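Putative sortase (Streptococcus pneumoniae, PDB 2W1K) probably acts as a class C sortase, a transpeptidase that covalently joins pilin subunits during assembly of the pneumococcal pilus fibre. Local coordinates at residues T171-D176 and R184-F189; V42-A47 and V109-R114. All coordinates share one frame; numbering follows the deposited sequence.

Both contacts are largely buried, yet they differ in kind. Interaction 1 joins two neighbouring strands of the sortase sheet through regular backbone bonds, with apolar packing on both faces and polar groups at both ends. Interaction 2 lays the irregular loop 42-47 against Ala111, Gly112 and His113, using van der Waals contact instead of hydrogen bonds, and its margin is partly exposed. Their centres lie about 9 Å apart, and strand 106-111 is a sheet neighbour of strand 168-176. They meet around Cys175: its SG packs against Phe45, while Asp43 pairs with Arg184, so the loop of interaction 2 covers one end of interaction 1.

Interaction 1: T171-D176 and R184-F189; sequences TLITCD and RLLVNF
Cys175 SG lies over one face of the Arg184 guanidinium, 3.6 Å from NH1, at one end of this strand pair; at the other, Leu172 CD2 meets the Phe189 ring obliquely, 3.5 Å from CE1. Arg184 NH2 forms a salt bridge with Asp43, and NH1 bonds the carbonyl of Phe181. The arginine chain bends at chi2 (-74°), which turns CD back toward the Thr174 carbonyl.

Between these ends the strands pair antiparallel. Leu172 and Val187 exchange two backbone bonds, with Leu172 N 2.8 Å from Val187 O, and Thr174 and Leu185 exchange two more. Ile173 and Leu186 run alongside one another in the same direction, their CD1 atoms 3.7 Å apart. On that same face Thr171 CG2 rests 3.7 Å from Leu186 CG, and Thr171 OG1 donates to Asn188 OD1 at 2.7 Å, tilted 21° from the carboxamide plane. Arg107 bonds both of these oxygens, and Asn188 ND2 reaches Asp149 and Glu151, so this buried polar cluster is well satisfied.

The segment TLITC matches the TLXTC signature of sortases, and Cys175 beside Arg184 is consistent with the family's catalytic cysteine and arginine. The hairpin formed by strands 168-176 and 183-196 is flanked by strand 106-111, which bonds to Thr171 and Ile173, and by strand 141-153, whose Ile152 and Met147 pack on Leu185 and Val187; strand 133-137 adds Leu134 against Leu172 and Phe189.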
ATOM      1  N   THR A 171      -5.871  -3.661   0.240  1.00 27.10           N
ATOM      2  CA  THR A 171      -6.126  -4.423  -1.012  1.00 27.53           C
ATOM      3  C   THR A 171      -4.996  -4.105  -1.986  1.00 28.23           C
ATOM      4  O   THR A 171      -4.632  -2.914  -2.180  1.00 27.18           O
ATOM      5  CB  THR A 171      -7.482  -4.092  -1.666  1.00 30.02           C
ATOM      6  OG1 THR A 171      -8.546  -4.465  -0.757  1.00 29.11           O
ATOM      7  CG2 THR A 171      -7.672  -4.783  -3.093  1.00 25.35           C
ATOM      8  N   LEU A 172      -4.333  -5.165  -2.489  1.00 28.62           N
ATOM      9  CA  LEU A 172      -3.273  -5.044  -3.518  1.00 29.98           C
ATOM     10  C   LEU A 172      -3.921  -5.158  -4.918  1.00 31.64           C
ATOM     11  O   LEU A 172      -4.711  -6.079  -5.177  1.00 31.36           O
ATOM     12  CB  LEU A 172      -2.236  -6.135  -3.332  1.00 28.70           C
ATOM     13  CG  LEU A 172      -1.146  -5.854  -2.290  1.00 32.82           C
ATOM     14  CD1 LEU A 172      -1.296  -4.798  -1.192  1.00 28.87           C
ATOM     15  CD2 LEU A 172      -0.236  -6.971  -1.870  1.00 32.65           C
ATOM     16  N   ILE A 173      -3.574  -4.240  -5.835  1.00 32.08           N
ATOM     17  CA  ILE A 173      -4.152  -4.333  -7.179  1.00 31.03           C
ATOM     18  C   ILE A 173      -3.041  -4.332  -8.225  1.00 29.49           C
ATOM     19  O   ILE A 173      -2.101  -3.552  -8.135  1.00 26.08           O
ATOM     20  CB  ILE A 173      -5.126  -3.132  -7.492  1.00 31.96           C
ATOM     21  CG1 ILE A 173      -5.779  -3.370  -8.881  1.00 29.10           C
ATOM     22  CG2 ILE A 173      -4.363  -1.763  -7.361  1.00 31.43           C
ATOM     23  CD1 ILE A 173      -7.000  -2.431  -9.177  1.00 27.63           C
ATOM     24  N   THR A 174      -3.198  -5.185  -9.240  1.00 30.72           N
ATOM     25  CA  THR A 174      -2.254  -5.248 -10.346  1.00 31.21           C
ATOM     26  C   THR A 174      -2.982  -5.700 -11.555  1.00 32.75           C
ATOM     27  O   THR A 174      -4.171  -6.001 -11.446  1.00 33.41           O
ATOM     28  CB  THR A 174      -1.057  -6.195 -10.052  1.00 31.20           C
ATOM     29  OG1 THR A 174      -0.063  -6.003 -11.038  1.00 31.09           O
ATOM     30  CG2 THR A 174      -1.432  -7.715 -10.011  1.00 26.46           C
ATOM     31  N   CYS A 175      -2.284  -5.722 -12.725  1.00 32.80           N
ATOM     32  CA  CYS A 175      -2.945  -6.075 -13.985  1.00 33.41           C
ATOM     33  C   CYS A 175      -3.001  -7.597 -14.213  1.00 31.90           C
ATOM     34  O   CYS A 175      -2.131  -8.349 -13.778  1.00 32.19           O
ATOM     35  CB  CYS A 175      -2.319  -5.298 -15.161  1.00 34.66           C
ATOM     36  SG  CYS A 175      -2.777  -3.561 -15.050  1.00 38.36           S
ATOM     37  N   ASP A 176      -4.040  -8.068 -14.870  1.00 31.71           N
ATOM     38  CA  ASP A 176      -4.157  -9.502 -15.100  1.00 31.26           C
ATOM     39  C   ASP A 176      -5.036  -9.701 -16.374  1.00 32.40           C
ATOM     40  O   ASP A 176      -5.959  -8.933 -16.638  1.00 31.18           O
ATOM     41  CB  ASP A 176      -4.772 -10.115 -13.833  1.00 32.20           C
ATOM     42  CG  ASP A 176      -4.917 -11.631 -13.883  1.00 36.45           C
ATOM     43  OD1 ASP A 176      -3.898 -12.363 -13.765  1.00 34.90           O
ATOM     44  OD2 ASP A 176      -6.083 -12.108 -14.046  1.00 45.21           O
ATOM     45  N   ARG A 184      -8.171  -6.682 -13.593  1.00 34.26           N
ATOM     46  CA  ARG A 184      -7.363  -6.253 -12.441  1.00 33.24           C
ATOM     47  C   ARG A 184      -7.499  -7.366 -11.445  1.00 33.05           C
ATOM     48  O   ARG A 184      -8.621  -7.763 -11.115  1.00 32.36           O
ATOM     49  CB  ARG A 184      -7.847  -4.952 -11.855  1.00 32.78           C
ATOM     50  CG  ARG A 184      -8.024  -3.863 -12.858  1.00 32.78           C
ATOM     51  CD  ARG A 184      -6.628  -3.369 -13.254  1.00 32.93           C
ATOM     52  NE  ARG A 184      -6.725  -2.308 -14.232  1.00 31.78           N
ATOM     53  CZ  ARG A 184      -6.503  -2.462 -15.560  1.00 36.86           C
ATOM     54  NH1 ARG A 184      -6.181  -3.655 -16.119  1.00 32.52           N
ATOM     55  NH2 ARG A 184      -6.594  -1.410 -16.328  1.00 32.74           N
ATOM     56  N   LEU A 185      -6.363  -7.881 -11.006  1.00 32.97           N
ATOM     57  CA  LEU A 185      -6.312  -8.770  -9.843  1.00 34.63           C
ATOM     58  C   LEU A 185      -6.310  -8.019  -8.462  1.00 34.27           C
ATOM     59  O   LEU A 185      -5.456  -7.165  -8.155  1.00 35.48           O
ATOM     60  CB  LEU A 185      -5.132  -9.745  -9.961  1.00 34.92           C
ATOM     61  CG  LEU A 185      -4.851 -10.676  -8.751  1.00 37.25           C
ATOM     62  CD1 LEU A 185      -6.053 -11.537  -8.403  1.00 32.81           C
ATOM     63  CD2 LEU A 185      -3.649 -11.553  -9.009  1.00 35.95           C
ATOM     64  N   LEU A 186      -7.250  -8.368  -7.618  1.00 33.70           N
ATOM     65  CA  LEU A 186      -7.257  -7.813  -6.254  1.00 33.16           C
ATOM     66  C   LEU A 186      -6.933  -8.891  -5.253  1.00 31.64           C
ATOM     67  O   LEU A 186      -7.614  -9.868  -5.201  1.00 32.35           O
ATOM     68  CB  LEU A 186      -8.649  -7.308  -5.897  1.00 31.17           C
ATOM     69  CG  LEU A 186      -9.166  -5.918  -6.279  1.00 35.22           C
ATOM     70  CD1 LEU A 186      -8.667  -5.330  -7.586  1.00 34.64           C
ATOM     71  CD2 LEU A 186     -10.699  -5.734  -6.094  1.00 25.80           C
ATOM     72  N   VAL A 187      -5.975  -8.639  -4.371  1.00 31.18           N
ATOM     73  CA  VAL A 187      -5.680  -9.512  -3.279  1.00 28.97           C
ATOM     74  C   VAL A 187      -5.938  -8.719  -1.957  1.00 30.47           C
ATOM     75  O   VAL A 187      -5.307  -7.691  -1.699  1.00 29.57           O
ATOM     76  CB  VAL A 187      -4.164  -9.979  -3.371  1.00 29.02           C
ATOM     77  CG1 VAL A 187      -3.905 -11.012  -2.320  1.00 24.09           C
ATOM     78  CG2 VAL A 187      -3.800 -10.575  -4.807  1.00 29.60           C
ATOM     79  N   ASN A 188      -6.911  -9.170  -1.152  1.00 31.37           N
ATOM     80  CA  ASN A 188      -7.321  -8.536   0.105  1.00 31.12           C
ATOM     81  C   ASN A 188      -6.602  -9.110   1.290  1.00 31.14           C
ATOM     82  O   ASN A 188      -6.429 -10.354   1.401  1.00 30.88           O
ATOM     83  CB  ASN A 188      -8.845  -8.589   0.270  1.00 30.29           C
ATOM     84  CG  ASN A 188      -9.536  -8.072  -1.001  1.00 30.93           C
ATOM     85  OD1 ASN A 188      -9.226  -6.984  -1.445  1.00 29.50           O
ATOM     86  ND2 ASN A 188     -10.325  -8.918  -1.667  1.00 30.32           N
ATOM     87  N   PHE A 189      -6.186  -8.212   2.175  1.00 29.39           N
ATOM     88  CA  PHE A 189      -5.497  -8.622   3.369  1.00 29.57           C
ATOM     89  C   PHE A 189      -6.212  -8.004   4.583  1.00 29.83           C
ATOM     90  O   PHE A 189      -6.596  -6.844   4.501  1.00 30.10           O
ATOM     91  CB  PHE A 189      -4.095  -7.992   3.350  1.00 28.80           C
ATOM     92  CG  PHE A 189      -3.129  -8.660   2.400  1.00 34.42           C
ATOM     93  CD1 PHE A 189      -3.164  -8.374   1.012  1.00 32.90           C
ATOM     94  CD2 PHE A 189      -2.161  -9.555   2.887  1.00 29.42           C
ATOM     95  CE1 PHE A 189      -2.236  -9.003   0.121  1.00 32.57           C
ATOM     96  CE2 PHE A 189      -1.228 -10.154   2.008  1.00 29.28           C
ATOM     97  CZ  PHE A 189      -1.278  -9.861   0.632  1.00 32.28           C
TER

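Interaction 2: V42-A47 and V109-R114; sequences VDPFLA and VIAGHR
Phe45 packs its ring against Ala111, Gly112 and His113, and the tight part of the contact gathers round the ring's far end. Its CZ lies 3.7 Å from Ala111 CB and only 3.3 Å from Gly112 O, both met obliquely, while Gly112 N stands at the ring edge, in plane. Pro44 closes the packing from the same loop: its CB is 3.8 Å from Ala111 CB and also lies above one face of the Phe45 ring, displaced toward the rim. Ala111 CB is thus shared by the proline and the aromatic ring. A chi1 of -56° sets Phe45 CG anti to the carbonyl carbon, beside its own backbone N.

Toward His113 the fit is looser. ND1 comes to 3.7 Å from Phe45 CE1, near the plane of the phenyl ring and at its edge. The two rings form an oblique pair, neither stacked nor edge-to-face, with planes at 46° and centroids 5.7 Å apart. The side chains pass one another, running opposite ways. Both residues are partly exposed, and Leu87 of helix 84-89 touches each of them. Beyond Phe45 the loop runs out to exposed Leu46 and Ala47.

A type I turn from Asp43 to Leu46 presents the ring; a weak Asx-turn bond, Phe45 N to Asp43 OD2 at 3.1 Å, lies within it, and OD2 also pairs with Arg184. Phe45 also packs on Cys175 SG. An Asp-Pro-aromatic loop laid over the probable catalytic cysteine and histidine, with its aspartate held by the neighbouring arginine, is consistent with the lid known from class C pilus sortases, probably in its closed position.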
ATOM      1  N   VAL A  42      -9.965   6.347  -9.468  1.00 42.09           N
ATOM      2  CA  VAL A  42      -9.572   6.223 -10.885  1.00 40.34           C
ATOM      3  C   VAL A  42      -8.828   4.894 -11.048  1.00 39.67           C
ATOM      4  O   VAL A  42      -8.114   4.480 -10.128  1.00 38.46           O
ATOM      5  CB  VAL A  42      -8.722   7.468 -11.335  1.00 40.00           C
ATOM      6  CG1 VAL A  42      -7.925   7.217 -12.557  1.00 37.77           C
ATOM      7  CG2 VAL A  42      -9.640   8.678 -11.509  1.00 41.47           C
ATOM      8  N   ASP A  43      -8.980   4.210 -12.194  1.00 38.01           N
ATOM      9  CA  ASP A  43      -8.099   3.085 -12.452  1.00 36.30           C
ATOM     10  C   ASP A  43      -6.633   3.463 -12.456  1.00 35.23           C
ATOM     11  O   ASP A  43      -6.247   4.315 -13.211  1.00 35.63           O
ATOM     12  CB  ASP A  43      -8.381   2.367 -13.753  1.00 35.84           C
ATOM     13  CG  ASP A  43      -7.563   1.075 -13.851  1.00 36.83           C
ATOM     14  OD1 ASP A  43      -7.738   0.218 -12.947  1.00 36.62           O
ATOM     15  OD2 ASP A  43      -6.767   0.914 -14.781  1.00 35.66           O
ATOM     16  N   PRO A  44      -5.818   2.823 -11.590  1.00 35.80           N
ATOM     17  CA  PRO A  44      -4.384   3.103 -11.477  1.00 35.25           C
ATOM     18  C   PRO A  44      -3.565   2.703 -12.709  1.00 36.20           C
ATOM     19  O   PRO A  44      -2.474   3.197 -12.901  1.00 35.77           O
ATOM     20  CB  PRO A  44      -3.960   2.282 -10.268  1.00 35.33           C
ATOM     21  CG  PRO A  44      -4.972   1.208 -10.199  1.00 36.90           C
ATOM     22  CD  PRO A  44      -6.252   1.813 -10.599  1.00 34.47           C
ATOM     23  N   PHE A  45      -4.104   1.880 -13.572  1.00 37.57           N
ATOM     24  CA  PHE A  45      -3.349   1.405 -14.730  1.00 40.49           C
ATOM     25  C   PHE A  45      -3.970   1.982 -15.974  1.00 44.50           C
ATOM     26  O   PHE A  45      -3.779   1.458 -17.088  1.00 46.01           O
ATOM     27  CB  PHE A  45      -3.238  -0.154 -14.763  1.00 38.27           C
ATOM     28  CG  PHE A  45      -2.631  -0.708 -13.501  1.00 35.57           C
ATOM     29  CD1 PHE A  45      -1.264  -0.588 -13.291  1.00 33.95           C
ATOM     30  CD2 PHE A  45      -3.421  -1.192 -12.460  1.00 32.58           C
ATOM     31  CE1 PHE A  45      -0.664  -1.056 -12.085  1.00 30.68           C
ATOM     32  CE2 PHE A  45      -2.846  -1.657 -11.239  1.00 32.86           C
ATOM     33  CZ  PHE A  45      -1.469  -1.569 -11.067  1.00 34.07           C
ATOM     34  N   LEU A  46      -4.733   3.055 -15.804  1.00 49.97           N
ATOM     35  CA  LEU A  46      -4.767   3.891 -16.931  1.00 54.85           C
ATOM     36  C   LEU A  46      -3.508   4.161 -17.664  1.00 57.20           C
ATOM     37  O   LEU A  46      -3.410   3.730 -18.844  1.00 57.35           O
ATOM     38  CB  LEU A  46      -6.078   4.377 -17.473  1.00 56.11           C
ATOM     39  CG  LEU A  46      -6.150   3.291 -18.633  1.00 58.49           C
ATOM     40  CD1 LEU A  46      -6.077   1.825 -18.146  1.00 61.81           C
ATOM     41  CD2 LEU A  46      -7.261   3.456 -19.728  1.00 58.55           C
ATOM     42  N   ALA A  47      -2.509   4.618 -16.897  1.00 59.01           N
ATOM     43  CA  ALA A  47      -1.917   5.884 -17.176  1.00 60.58           C
ATOM     44  C   ALA A  47      -1.165   6.466 -15.956  1.00 61.48           C
ATOM     45  O   ALA A  47      -0.920   5.783 -14.928  1.00 61.07           O
ATOM     46  CB  ALA A  47      -3.100   6.827 -17.532  1.00 60.42           C
ATOM     47  N   VAL A 109      -6.015   0.923  -0.722  1.00 29.93           N
ATOM     48  CA  VAL A 109      -5.670   0.157  -1.999  1.00 27.96           C
ATOM     49  C   VAL A 109      -4.311   0.642  -2.458  1.00 26.98           C
ATOM     50  O   VAL A 109      -4.111   1.848  -2.580  1.00 25.91           O
ATOM     51  CB  VAL A 109      -6.726   0.307  -3.145  1.00 26.94           C
ATOM     52  CG1 VAL A 109      -6.340  -0.608  -4.301  1.00 25.83           C
ATOM     53  CG2 VAL A 109      -8.141  -0.226  -2.663  1.00 30.10           C
ATOM     54  N   ILE A 110      -3.382  -0.282  -2.642  1.00 28.67           N
ATOM     55  CA  ILE A 110      -1.983   0.021  -3.067  1.00 29.94           C
ATOM     56  C   ILE A 110      -1.848  -0.692  -4.462  1.00 31.04           C
ATOM     57  O   ILE A 110      -2.138  -1.912  -4.594  1.00 27.88           O
ATOM     58  CB  ILE A 110      -0.924  -0.595  -2.123  1.00 29.87           C
ATOM     59  CG1 ILE A 110      -0.964  -0.126  -0.592  1.00 34.74           C
ATOM     60  CG2 ILE A 110       0.539  -0.410  -2.636  1.00 26.77           C
ATOM     61  CD1 ILE A 110      -1.125   1.244  -0.386  1.00 34.06           C
ATOM     62  N   ALA A 111      -1.357   0.031  -5.468  1.00 29.91           N
ATOM     63  CA  ALA A 111      -1.202  -0.586  -6.764  1.00 29.78           C
ATOM     64  C   ALA A 111       0.266  -0.960  -7.068  1.00 30.30           C
ATOM     65  O   ALA A 111       1.221  -0.400  -6.492  1.00 31.12           O
ATOM     66  CB  ALA A 111      -1.803   0.337  -7.872  1.00 28.79           C
ATOM     67  N   GLY A 112       0.472  -1.953  -7.934  1.00 29.44           N
ATOM     68  CA  GLY A 112       1.805  -2.121  -8.469  1.00 28.63           C
ATOM     69  C   GLY A 112       1.800  -2.846  -9.777  1.00 30.23           C
ATOM     70  O   GLY A 112       0.871  -3.673 -10.042  1.00 30.07           O
ATOM     71  N   HIS A 113       2.854  -2.592 -10.582  1.00 29.40           N
ATOM     72  CA  HIS A 113       2.995  -3.276 -11.894  1.00 30.03           C
ATOM     73  C   HIS A 113       3.189  -4.765 -11.900  1.00 31.25           C
ATOM     74  O   HIS A 113       3.741  -5.357 -10.944  1.00 30.87           O
ATOM     75  CB  HIS A 113       4.110  -2.648 -12.686  1.00 30.53           C
ATOM     76  CG  HIS A 113       3.727  -1.354 -13.292  1.00 27.82           C
ATOM     77  ND1 HIS A 113       2.533  -1.202 -13.985  1.00 29.89           N
ATOM     78  CD2 HIS A 113       4.420  -0.197 -13.435  1.00 21.90           C
ATOM     79  CE1 HIS A 113       2.505   0.013 -14.511  1.00 31.72           C
ATOM     80  NE2 HIS A 113       3.654   0.631 -14.214  1.00 27.53           N
ATOM     81  N   ARG A 114       2.698  -5.375 -12.979  1.00 32.40           N
ATOM     82  CA  ARG A 114       2.728  -6.844 -13.128  1.00 32.47           C
ATOM     83  C   ARG A 114       4.003  -7.309 -13.861  1.00 33.46           C
ATOM     84  O   ARG A 114       4.598  -8.358 -13.526  1.00 35.83           O
ATOM     85  CB  ARG A 114       1.540  -7.315 -13.944  1.00 30.92           C
ATOM     86  CG  ARG A 114       1.361  -8.824 -13.838  1.00 30.34           C
ATOM     87  CD  ARG A 114       0.995  -9.123 -12.398  1.00 29.43           C
ATOM     88  NE  ARG A 114       0.785 -10.547 -12.102  1.00 30.80           N
ATOM     89  CZ  ARG A 114      -0.341 -11.267 -12.293  1.00 35.21           C
ATOM     90  NH1 ARG A 114      -1.459 -10.782 -12.914  1.00 32.59           N
ATOM     91  NH2 ARG A 114      -0.298 -12.544 -11.916  1.00 37.59           N
TER